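Local coordinates for peptidase S9 prolyl oligopeptidase catalytic domain-containing protein (Pyrococcus horikoshii, PDB 4HXF) that probably acts as a serine peptidase of the prolyl oligopeptidase family, working within a self-compartmentalizing hexamer, at residues A[122-127]-A[167-172]; A[139-142]-A[146-149]; A[173-178]-A[184-189]. All coordinates share one frame; numbering follows the deposited sequence.

Interaction 1 of 3, residues A[122-127]-A[167-172]; sequences GFKRRE and QFEKPR. With MG (magnesium ion), chain G.
The carboxylate of Glu169 takes the ammonium end of Lys124 at its OE2, and this salt bridge is what joins 122-127 to 167-172. The guanidinium of Arg125 has one face on the ring of Phe123, whose CE2 sits 3.5 Å above the guanidinium plane and toward its rim. Its NE forms a salt bridge with Glu150, and its NH2 bonds to the carbonyl of Met144. Lys124 NZ is modelled only 2.1 Å from Glu169 OE2. That is too short, so the exact place of both atoms is doubtful, and only the pairing of charges can be read from it. The two side chains cross at about a right angle. The fold here is a beta-propeller. Strands 117-124 and 163-171 flank strand 151-158 in a four-stranded antiparallel sheet. Lys124 and Glu169 therefore meet across the strand between them, 151-158, and both touch Lys151 on it. The contact is at the surface. Past the strand end, Glu127 OE1 binds a magnesium ion at 2.1 Å. Five waters complete six-fold coordination. Glu127 OE2 accepts a hydrogen bond of 2.7 Å from water 1, itself a magnesium ligand, so both carboxylate oxygens are engaged at the magnesium site, one directly and one through water 1. Arg126 NH2 and Arg172 NH2, two like charges, stand 5.6 Å apart. Arg172 NH2 is paired with Glu134, and Arg126 NH2 hydrogen-bonds to the carbonyl of Phe133.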
loop_
_atom_site.group_PDB
_atom_site.type_symbol
_atom_site.label_atom_id
_atom_site.label_comp_id
_atom_site.label_asym_id
_atom_site.label_seq_id
_atom_site.Cartn_x
_atom_site.Cartn_y
_atom_site.Cartn_z
ATOM N N GLY A 122 -15.534 2.597 30.691
ATOM C CA GLY A 122 -14.689 1.755 29.877
ATOM C C GLY A 122 -13.705 1.004 30.713
ATOM O O GLY A 122 -13.930 0.693 31.874
ATOM N N PHE A 123 -12.565 0.624 30.108
ATOM C CA PHE A 123 -11.589 -0.161 30.843
ATOM C C PHE A 123 -10.171 0.114 30.310
ATOM O O PHE A 123 -10.039 0.676 29.167
ATOM C CB PHE A 123 -11.895 -1.648 30.766
ATOM C CG PHE A 123 -11.858 -2.213 29.380
ATOM C CD1 PHE A 123 -12.977 -2.178 28.537
ATOM C CD2 PHE A 123 -10.682 -2.759 28.882
ATOM C CE1 PHE A 123 -12.905 -2.746 27.219
ATOM C CE2 PHE A 123 -10.615 -3.309 27.604
ATOM C CZ PHE A 123 -11.721 -3.317 26.788
ATOM N N LYS A 124 -9.154 -0.285 31.090
ATOM C CA LYS A 124 -7.793 -0.166 30.689
ATOM C C LYS A 124 -7.057 -1.363 31.222
ATOM O O LYS A 124 -7.378 -1.841 32.307
ATOM C CB LYS A 124 -7.142 1.135 31.172
ATOM C CG LYS A 124 -7.099 1.452 32.655
ATOM C CD LYS A 124 -6.133 2.655 32.881
ATOM C CE LYS A 124 -6.348 3.509 34.142
ATOM N NZ LYS A 124 -7.134 2.902 35.241
ATOM N N ARG A 125 -6.067 -1.834 30.457
ATOM C CA ARG A 125 -5.323 -3.065 30.752
ATOM C C ARG A 125 -3.840 -2.788 30.586
ATOM O O ARG A 125 -3.484 -1.709 30.097
ATOM C CB ARG A 125 -5.764 -4.136 29.757
ATOM C CG ARG A 125 -7.183 -4.524 29.852
ATOM C CD ARG A 125 -7.551 -5.654 28.904
ATOM N NE ARG A 125 -8.934 -6.053 29.101
ATOM C CZ ARG A 125 -9.638 -6.836 28.266
ATOM N NH1 ARG A 125 -9.025 -7.325 27.132
ATOM N NH2 ARG A 125 -10.905 -7.121 28.520
ATOM N N ARG A 126 -2.992 -3.744 30.967
ATOM C CA ARG A 126 -1.515 -3.597 30.938
ATOM C C ARG A 126 -1.032 -3.509 29.498
ATOM O O ARG A 126 -0.176 -2.691 29.172
ATOM C CB ARG A 126 -0.864 -4.738 31.730
ATOM C CG ARG A 126 -0.865 -4.620 33.237
ATOM C CD ARG A 126 -0.547 -5.920 34.017
ATOM N NE ARG A 126 -0.478 -5.552 35.436
ATOM C CZ ARG A 126 -1.087 -6.190 36.439
ATOM N NH1 ARG A 126 -0.940 -5.747 37.717
ATOM N NH2 ARG A 126 -1.835 -7.268 36.193
ATOM N N GLU A 127 -1.516 -4.318 28.585
ATOM C CA GLU A 127 -1.216 -4.209 27.100
ATOM C C GLU A 127 0.219 -4.534 26.548
ATOM O O GLU A 127 0.563 -4.068 25.484
ATOM C CB GLU A 127 -1.557 -2.829 26.523
ATOM C CG GLU A 127 -2.930 -2.317 26.970
ATOM C CD GLU A 127 -4.071 -3.073 26.401
ATOM O OE1 GLU A 127 -3.809 -4.117 25.810
ATOM O OE2 GLU A 127 -5.251 -2.635 26.527
ATOM N N GLN A 167 -12.187 12.269 35.461
ATOM C CA GLN A 167 -11.970 10.868 35.223
ATOM C C GLN A 167 -11.525 10.186 36.492
ATOM O O GLN A 167 -10.868 10.825 37.377
ATOM C CB GLN A 167 -10.935 10.645 34.188
ATOM C CG GLN A 167 -9.561 11.123 34.457
ATOM C CD GLN A 167 -8.814 11.146 33.142
ATOM O OE1 GLN A 167 -8.413 10.071 32.626
ATOM N NE2 GLN A 167 -8.722 12.345 32.526
ATOM N N PHE A 168 -11.836 8.896 36.607
ATOM C CA PHE A 168 -11.355 8.104 37.747
ATOM C C PHE A 168 -11.417 6.635 37.361
ATOM O O PHE A 168 -12.035 6.259 36.382
ATOM C CB PHE A 168 -12.102 8.355 39.067
ATOM C CG PHE A 168 -13.605 8.158 39.030
ATOM C CD1 PHE A 168 -14.463 9.177 38.564
ATOM C CD2 PHE A 168 -14.205 6.966 39.469
ATOM C CE1 PHE A 168 -15.843 8.968 38.453
ATOM C CE2 PHE A 168 -15.574 6.772 39.364
ATOM C CZ PHE A 168 -16.361 7.754 38.916
ATOM N N GLU A 169 -10.752 5.831 38.173
ATOM C CA GLU A 169 -10.700 4.368 37.970
ATOM C C GLU A 169 -11.213 3.614 39.189
ATOM O O GLU A 169 -11.205 4.121 40.336
ATOM C CB GLU A 169 -9.305 3.923 37.576
ATOM C CG GLU A 169 -8.356 3.611 38.675
ATOM C CD GLU A 169 -7.012 3.051 38.104
ATOM O OE1 GLU A 169 -6.508 2.065 38.634
ATOM O OE2 GLU A 169 -6.527 3.589 37.120
ATOM N N LYS A 170 -11.681 2.418 38.918
ATOM C CA LYS A 170 -12.141 1.493 39.930
ATOM C C LYS A 170 -11.701 0.098 39.581
ATOM O O LYS A 170 -11.214 -0.137 38.483
ATOM C CB LYS A 170 -13.680 1.531 39.994
ATOM C CG LYS A 170 -14.192 2.784 40.625
ATOM C CD LYS A 170 -13.873 2.967 42.129
ATOM C CE LYS A 170 -14.596 4.157 42.741
ATOM N NZ LYS A 170 -14.003 4.347 44.104
ATOM N N PRO A 171 -11.843 -0.843 40.541
ATOM C CA PRO A 171 -11.608 -2.241 40.164
ATOM C C PRO A 171 -12.378 -2.769 38.982
ATOM O O PRO A 171 -13.397 -2.127 38.568
ATOM C CB PRO A 171 -12.033 -2.985 41.471
ATOM C CG PRO A 171 -11.833 -1.972 42.527
ATOM C CD PRO A 171 -12.310 -0.670 41.925
ATOM N N ARG A 172 -11.858 -3.828 38.296
ATOM C CA ARG A 172 -12.517 -4.444 37.151
ATOM C C ARG A 172 -13.988 -4.791 37.544
ATOM O O ARG A 172 -14.265 -5.088 38.754
ATOM C CB ARG A 172 -11.749 -5.746 36.562
ATOM C CG ARG A 172 -11.747 -6.906 37.423
ATOM C CD ARG A 172 -10.881 -8.019 36.740
ATOM N NE ARG A 172 -9.542 -7.601 36.899
ATOM C CZ ARG A 172 -8.501 -8.440 36.843
ATOM N NH1 ARG A 172 -8.738 -9.667 36.614
ATOM N NH2 ARG A 172 -7.304 -8.031 37.052
HETATM MG MG MG G . -4.784 -5.887 25.275
HETATM O O HOH W 1 -6.692 -4.786 25.613
HETATM O O HOH W 2 -4.541 -6.753 27.083
HETATM O O HOH W 3 -6.016 -7.532 24.253
HETATM O O HOH W 4 -4.643 -4.953 23.160
HETATM O O HOH W 5 -2.989 -6.804 24.723
#

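Interaction 2 of 3, residues A[139-142]-A[146-149]; sequences AWFD and FFDG
Phe147 N donates the one direct hydrogen bond between 139-142 and 146-149, to Ala139 O at 2.9 Å. Water 6 donates to the same Ala139 O and accepts from Asp148 N at 2.8 Å. The carbonyl thus takes two hydrogen bonds, and Phe146 CA adds a CA-H...O contact. Trp140 and Phe146 form an antiparallel non-hydrogen-bonded pair, with both side chains on the same face. The apolar contacts start there. The two side chains run side by side, and their rings meet obliquely, planes at 42°, with Trp140 CE3 3.4 Å from Phe146 CE2. An alanine in place of Phe146 would remove this ring and would probably leave a gap beside the six-membered ring of Trp140. In a second apolar contact, Phe147 CZ lies 3.6 Å from Phe141 CB. CG of Phe141 is anti to its backbone N (chi1 -153°), which carries the Phe141 ring on toward Phe173. The short hairpin 140-146 sits between strands 131-134 and 151-158 of the chain and reaches from the propeller to the hydrolase domain. There Trp140 stacks on Tyr547, and its NE1 bonds to the carbonyl of Phe500. Asp142 OD1 accepts hydrogen bonds from the backbone N of Tyr547 and of His578, a residue of the inhibitor pocket. Ile132 of strand 131-134 packs on Phe146, and Leu555 of a neighbouring subunit packs on Ala139 and Trp140.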
loop_
_atom_site.group_PDB
_atom_site.type_symbol
_atom_site.label_atom_id
_atom_site.label_comp_id
_atom_site.label_asym_id
_atom_site.label_seq_id
_atom_site.Cartn_x
_atom_site.Cartn_y
_atom_site.Cartn_z
ATOM N N ALA A 139 -8.498 -14.614 35.512
ATOM C CA ALA A 139 -7.576 -14.103 34.508
ATOM C C ALA A 139 -8.180 -13.744 33.178
ATOM O O ALA A 139 -7.579 -13.101 32.323
ATOM C CB ALA A 139 -6.491 -15.168 34.284
ATOM N N TRP A 140 -9.426 -14.161 32.990
ATOM C CA TRP A 140 -10.171 -13.932 31.732
ATOM C C TRP A 140 -11.650 -13.923 31.941
ATOM O O TRP A 140 -12.158 -14.292 33.018
ATOM C CB TRP A 140 -9.700 -14.998 30.708
ATOM C CG TRP A 140 -9.990 -16.470 31.056
ATOM C CD1 TRP A 140 -10.708 -16.977 32.071
ATOM C CD2 TRP A 140 -9.442 -17.571 30.294
ATOM N NE1 TRP A 140 -10.659 -18.400 32.049
ATOM C CE2 TRP A 140 -9.905 -18.808 30.932
ATOM C CE3 TRP A 140 -8.637 -17.653 29.150
ATOM C CZ2 TRP A 140 -9.562 -20.067 30.408
ATOM C CZ3 TRP A 140 -8.280 -18.892 28.669
ATOM C CH2 TRP A 140 -8.763 -20.062 29.272
ATOM N N PHE A 141 -12.381 -13.385 30.985
ATOM C CA PHE A 141 -13.818 -13.364 31.055
ATOM C C PHE A 141 -14.397 -13.520 29.678
ATOM O O PHE A 141 -13.966 -12.904 28.744
ATOM C CB PHE A 141 -14.364 -12.120 31.760
ATOM C CG PHE A 141 -15.717 -12.325 32.409
ATOM C CD1 PHE A 141 -15.786 -12.729 33.696
ATOM C CD2 PHE A 141 -16.933 -12.119 31.732
ATOM C CE1 PHE A 141 -16.955 -13.031 34.326
ATOM C CE2 PHE A 141 -18.135 -12.362 32.359
ATOM C CZ PHE A 141 -18.160 -12.765 33.645
ATOM N N ASP A 142 -15.427 -14.340 29.590
ATOM C CA ASP A 142 -16.085 -14.573 28.297
ATOM C C ASP A 142 -16.521 -13.286 27.641
ATOM O O ASP A 142 -17.154 -12.453 28.280
ATOM C CB ASP A 142 -17.316 -15.506 28.503
ATOM C CG ASP A 142 -17.885 -15.981 27.167
ATOM O OD1 ASP A 142 -17.153 -16.724 26.519
ATOM O OD2 ASP A 142 -18.931 -15.397 26.783
ATOM N N PHE A 146 -8.626 -11.874 27.973
ATOM C CA PHE A 146 -7.757 -11.886 29.175
ATOM C C PHE A 146 -7.854 -10.518 29.832
ATOM O O PHE A 146 -7.724 -9.470 29.158
ATOM C CB PHE A 146 -6.305 -12.229 28.886
ATOM C CG PHE A 146 -6.090 -13.643 28.512
ATOM C CD1 PHE A 146 -6.199 -14.067 27.182
ATOM C CD2 PHE A 146 -5.867 -14.598 29.493
ATOM C CE1 PHE A 146 -5.966 -15.388 26.810
ATOM C CE2 PHE A 146 -5.684 -15.932 29.138
ATOM C CZ PHE A 146 -5.674 -16.329 27.781
ATOM N N PHE A 147 -8.040 -10.493 31.165
ATOM C CA PHE A 147 -8.111 -9.199 31.798
ATOM C C PHE A 147 -6.840 -8.395 31.794
ATOM O O PHE A 147 -6.895 -7.164 31.752
ATOM C CB PHE A 147 -8.633 -9.366 33.252
ATOM C CG PHE A 147 -10.157 -9.481 33.354
ATOM C CD1 PHE A 147 -10.774 -10.499 34.103
ATOM C CD2 PHE A 147 -10.937 -8.491 32.842
ATOM C CE1 PHE A 147 -12.120 -10.515 34.248
ATOM C CE2 PHE A 147 -12.327 -8.474 33.005
ATOM C CZ PHE A 147 -12.921 -9.485 33.751
ATOM N N ASP A 148 -5.694 -9.037 31.929
ATOM C CA ASP A 148 -4.455 -8.309 31.866
ATOM C C ASP A 148 -4.388 -7.103 32.832
ATOM O O ASP A 148 -4.023 -6.021 32.402
ATOM C CB ASP A 148 -4.219 -7.938 30.407
ATOM C CG ASP A 148 -2.747 -7.607 30.094
ATOM O OD1 ASP A 148 -1.811 -7.992 30.833
ATOM O OD2 ASP A 148 -2.695 -6.827 29.139
ATOM N N GLY A 149 -4.851 -7.361 34.042
ATOM C CA GLY A 149 -4.815 -6.346 35.087
ATOM C C GLY A 149 -5.911 -5.273 34.921
ATOM O O GLY A 149 -5.760 -4.242 35.523
HETATM O O HOH W 6 -5.333 -11.643 32.835
#

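Interaction 3 of 3, residues A[173-178]-A[184-189]; sequences FSSGIW and VVSVPH
Ser175 and Ser186 hold each other through a pair of backbone hydrogen bonds. Ser175 N donates to Ser186 O at 2.9 Å, and Ser186 N returns a bond of the same length to Ser175 O. Ile177 and Val184 repeat the pattern, the shorter bond being Val184 N to Ile177 O at 2.8 Å. Gly176 and Val185 lie between them as a non-hydrogen-bonded pair. Here Gly176 CA approaches Val184 O to 3.2 Å in a CA-H...O contact. The strands are antiparallel, with axes at 167°. Side chains of the hydrogen-bonded pairs share one face. On it Ile177 and Val184 lie side by side, with Ile177 CG1 3.9 Å from Val184 CB. CG1 of Ile177 sits between its backbone N and carbonyl carbon (chi1 61°), which brings that branch against the valine. Ser175 OG rests against Ser186 CB at 3.7 Å. At the other end of the hairpin, Ser174 OG nestles against Val187, 3.6 Å from its CG2, and hydrogen-bonds to the carbonyl of Pro171. The Pro188 ring touches Phe173 through CG, 3.5 Å from Phe173 O. Farther out, Val185 and Val187 pack on strand 163-171, where they meet Phe168, Lys170 and Pro171. Ala221 of strand 219-224 packs on Ile177 and Val184, and its N is hydrogen-bonded to Ser186 OG. Phe173 meets Tyr196 edge-to-face. The hairpin opens a four-stranded propeller sheet whose next strand, 200-206, bonds to Val185 and Val187. Its chemistry is thus mostly backbone: four main-chain bonds set the register, while valine and isoleucine side chains on the two faces pack against the sheets to either side.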
loop_
_atom_site.group_PDB
_atom_site.type_symbol
_atom_site.label_atom_id
_atom_site.label_comp_id
_atom_site.label_asym_id
_atom_site.label_seq_id
_atom_site.Cartn_x
_atom_site.Cartn_y
_atom_site.Cartn_z
ATOM N N PHE A 173 -14.850 -4.745 36.559
ATOM C CA PHE A 173 -16.252 -5.077 36.668
ATOM C C PHE A 173 -17.017 -4.102 37.552
ATOM O O PHE A 173 -18.032 -4.479 38.107
ATOM C CB PHE A 173 -16.328 -6.537 37.171
ATOM C CG PHE A 173 -16.695 -7.528 36.162
ATOM C CD1 PHE A 173 -17.846 -8.260 36.293
ATOM C CD2 PHE A 173 -15.924 -7.686 35.065
ATOM C CE1 PHE A 173 -18.187 -9.181 35.314
ATOM C CE2 PHE A 173 -16.240 -8.638 34.112
ATOM C CZ PHE A 173 -17.333 -9.390 34.286
ATOM N N SER A 174 -16.615 -2.831 37.600
ATOM C CA SER A 174 -17.381 -1.777 38.201
ATOM C C SER A 174 -18.294 -1.157 37.193
ATOM O O SER A 174 -18.122 -1.255 35.945
ATOM C CB SER A 174 -16.497 -0.742 38.877
ATOM O OG SER A 174 -15.682 -1.321 39.946
ATOM N N SER A 175 -19.347 -0.541 37.669
ATOM C CA SER A 175 -20.292 0.139 36.793
ATOM C C SER A 175 -20.683 1.508 37.388
ATOM O O SER A 175 -20.443 1.800 38.555
ATOM C CB SER A 175 -21.536 -0.720 36.487
ATOM O OG SER A 175 -22.223 -0.903 37.648
ATOM N N GLY A 176 -21.291 2.374 36.593
ATOM C CA GLY A 176 -21.664 3.723 37.008
ATOM C C GLY A 176 -22.813 4.248 36.256
ATOM O O GLY A 176 -22.906 4.004 35.098
ATOM N N ILE A 177 -23.663 4.985 36.952
ATOM C CA ILE A 177 -24.775 5.721 36.390
ATOM C C ILE A 177 -24.799 7.150 36.909
ATOM O O ILE A 177 -24.379 7.436 38.038
ATOM C CB ILE A 177 -26.141 5.042 36.612
ATOM C CG1 ILE A 177 -26.428 4.914 38.105
ATOM C CG2 ILE A 177 -26.156 3.641 35.966
ATOM C CD1 ILE A 177 -27.880 4.671 38.425
ATOM N N TRP A 178 -25.407 8.034 36.150
ATOM C CA TRP A 178 -25.762 9.320 36.704
ATOM C C TRP A 178 -26.873 9.270 37.750
ATOM O O TRP A 178 -27.834 8.549 37.617
ATOM C CB TRP A 178 -26.212 10.291 35.625
ATOM C CG TRP A 178 -25.136 10.808 34.675
ATOM C CD1 TRP A 178 -25.001 10.518 33.353
ATOM C CD2 TRP A 178 -24.096 11.748 34.995
ATOM N NE1 TRP A 178 -24.033 11.209 32.792
ATOM C CE2 TRP A 178 -23.390 11.963 33.716
ATOM C CE3 TRP A 178 -23.631 12.350 36.157
ATOM C CZ2 TRP A 178 -22.306 12.759 33.627
ATOM C CZ3 TRP A 178 -22.550 13.233 36.055
ATOM C CH2 TRP A 178 -21.882 13.398 34.809
ATOM N N VAL A 184 -23.410 7.313 40.671
ATOM C CA VAL A 184 -23.543 6.125 41.566
ATOM C C VAL A 184 -22.659 5.045 40.999
ATOM O O VAL A 184 -22.796 4.613 39.813
ATOM C CB VAL A 184 -24.991 5.623 41.700
ATOM C CG1 VAL A 184 -25.083 4.537 42.758
ATOM C CG2 VAL A 184 -25.916 6.742 42.120
ATOM N N VAL A 185 -21.716 4.625 41.801
ATOM C CA VAL A 185 -20.676 3.708 41.384
ATOM C C VAL A 185 -20.800 2.385 42.079
ATOM O O VAL A 185 -20.760 2.366 43.309
ATOM C CB VAL A 185 -19.244 4.268 41.559
ATOM C CG1 VAL A 185 -18.122 3.316 41.076
ATOM C CG2 VAL A 185 -19.136 5.713 40.819
ATOM N N SER A 186 -20.946 1.284 41.340
ATOM C CA SER A 186 -21.118 -0.068 41.943
ATOM C C SER A 186 -19.846 -0.867 41.691
ATOM O O SER A 186 -19.432 -0.991 40.512
ATOM C CB SER A 186 -22.366 -0.779 41.370
ATOM O OG SER A 186 -23.531 0.019 41.547
ATOM N N VAL A 187 -19.202 -1.352 42.772
ATOM C CA VAL A 187 -17.864 -1.960 42.672
ATOM C C VAL A 187 -18.012 -3.356 43.320
ATOM O O VAL A 187 -18.516 -3.491 44.420
ATOM C CB VAL A 187 -16.832 -1.144 43.458
ATOM C CG1 VAL A 187 -15.494 -1.825 43.487
ATOM C CG2 VAL A 187 -16.765 0.332 42.921
ATOM N N PRO A 188 -17.484 -4.383 42.672
ATOM C CA PRO A 188 -17.541 -5.685 43.349
ATOM C C PRO A 188 -16.859 -5.637 44.704
ATOM O O PRO A 188 -15.750 -5.085 44.858
ATOM C CB PRO A 188 -16.816 -6.596 42.348
ATOM C CG PRO A 188 -16.919 -5.977 41.015
ATOM C CD PRO A 188 -16.820 -4.474 41.359
ATOM N N HIS A 189 -17.475 -6.242 45.719
ATOM C CA HIS A 189 -16.898 -6.252 47.021
ATOM C C HIS A 189 -15.758 -7.251 47.080
ATOM O O HIS A 189 -15.928 -8.320 46.578
ATOM C CB HIS A 189 -17.991 -6.631 48.068
ATOM C CG HIS A 189 -17.463 -6.672 49.454
ATOM N ND1 HIS A 189 -17.404 -5.594 50.270
ATOM C CD2 HIS A 189 -16.925 -7.750 50.187
ATOM C CE1 HIS A 189 -16.828 -5.977 51.438
ATOM N NE2 HIS A 189 -16.522 -7.281 51.352
#

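How the interactions relate
Interaction 2 is nested inside the loop closed by interaction 1, and interaction 3 follows both along the chain. The centres of interactions 1 and 2 are about 12 Å apart, as are those of 1 and 3; those of 2 and 3 are about 18 Å apart. Interaction 1 joins the second and fourth strands of one four-stranded propeller sheet, and interaction 3 begins the next. Phe168 and Pro171 of the first pack on Val185 and Val187 of the second. The hairpin of interaction 2 leaves the first sheet between strands 117-124 and 151-158. Asp148 binds back to Arg126 and Glu127, and Phe141 and Phe147 touch Phe173. Interaction 2 thus links this propeller region to the hydrolase domain.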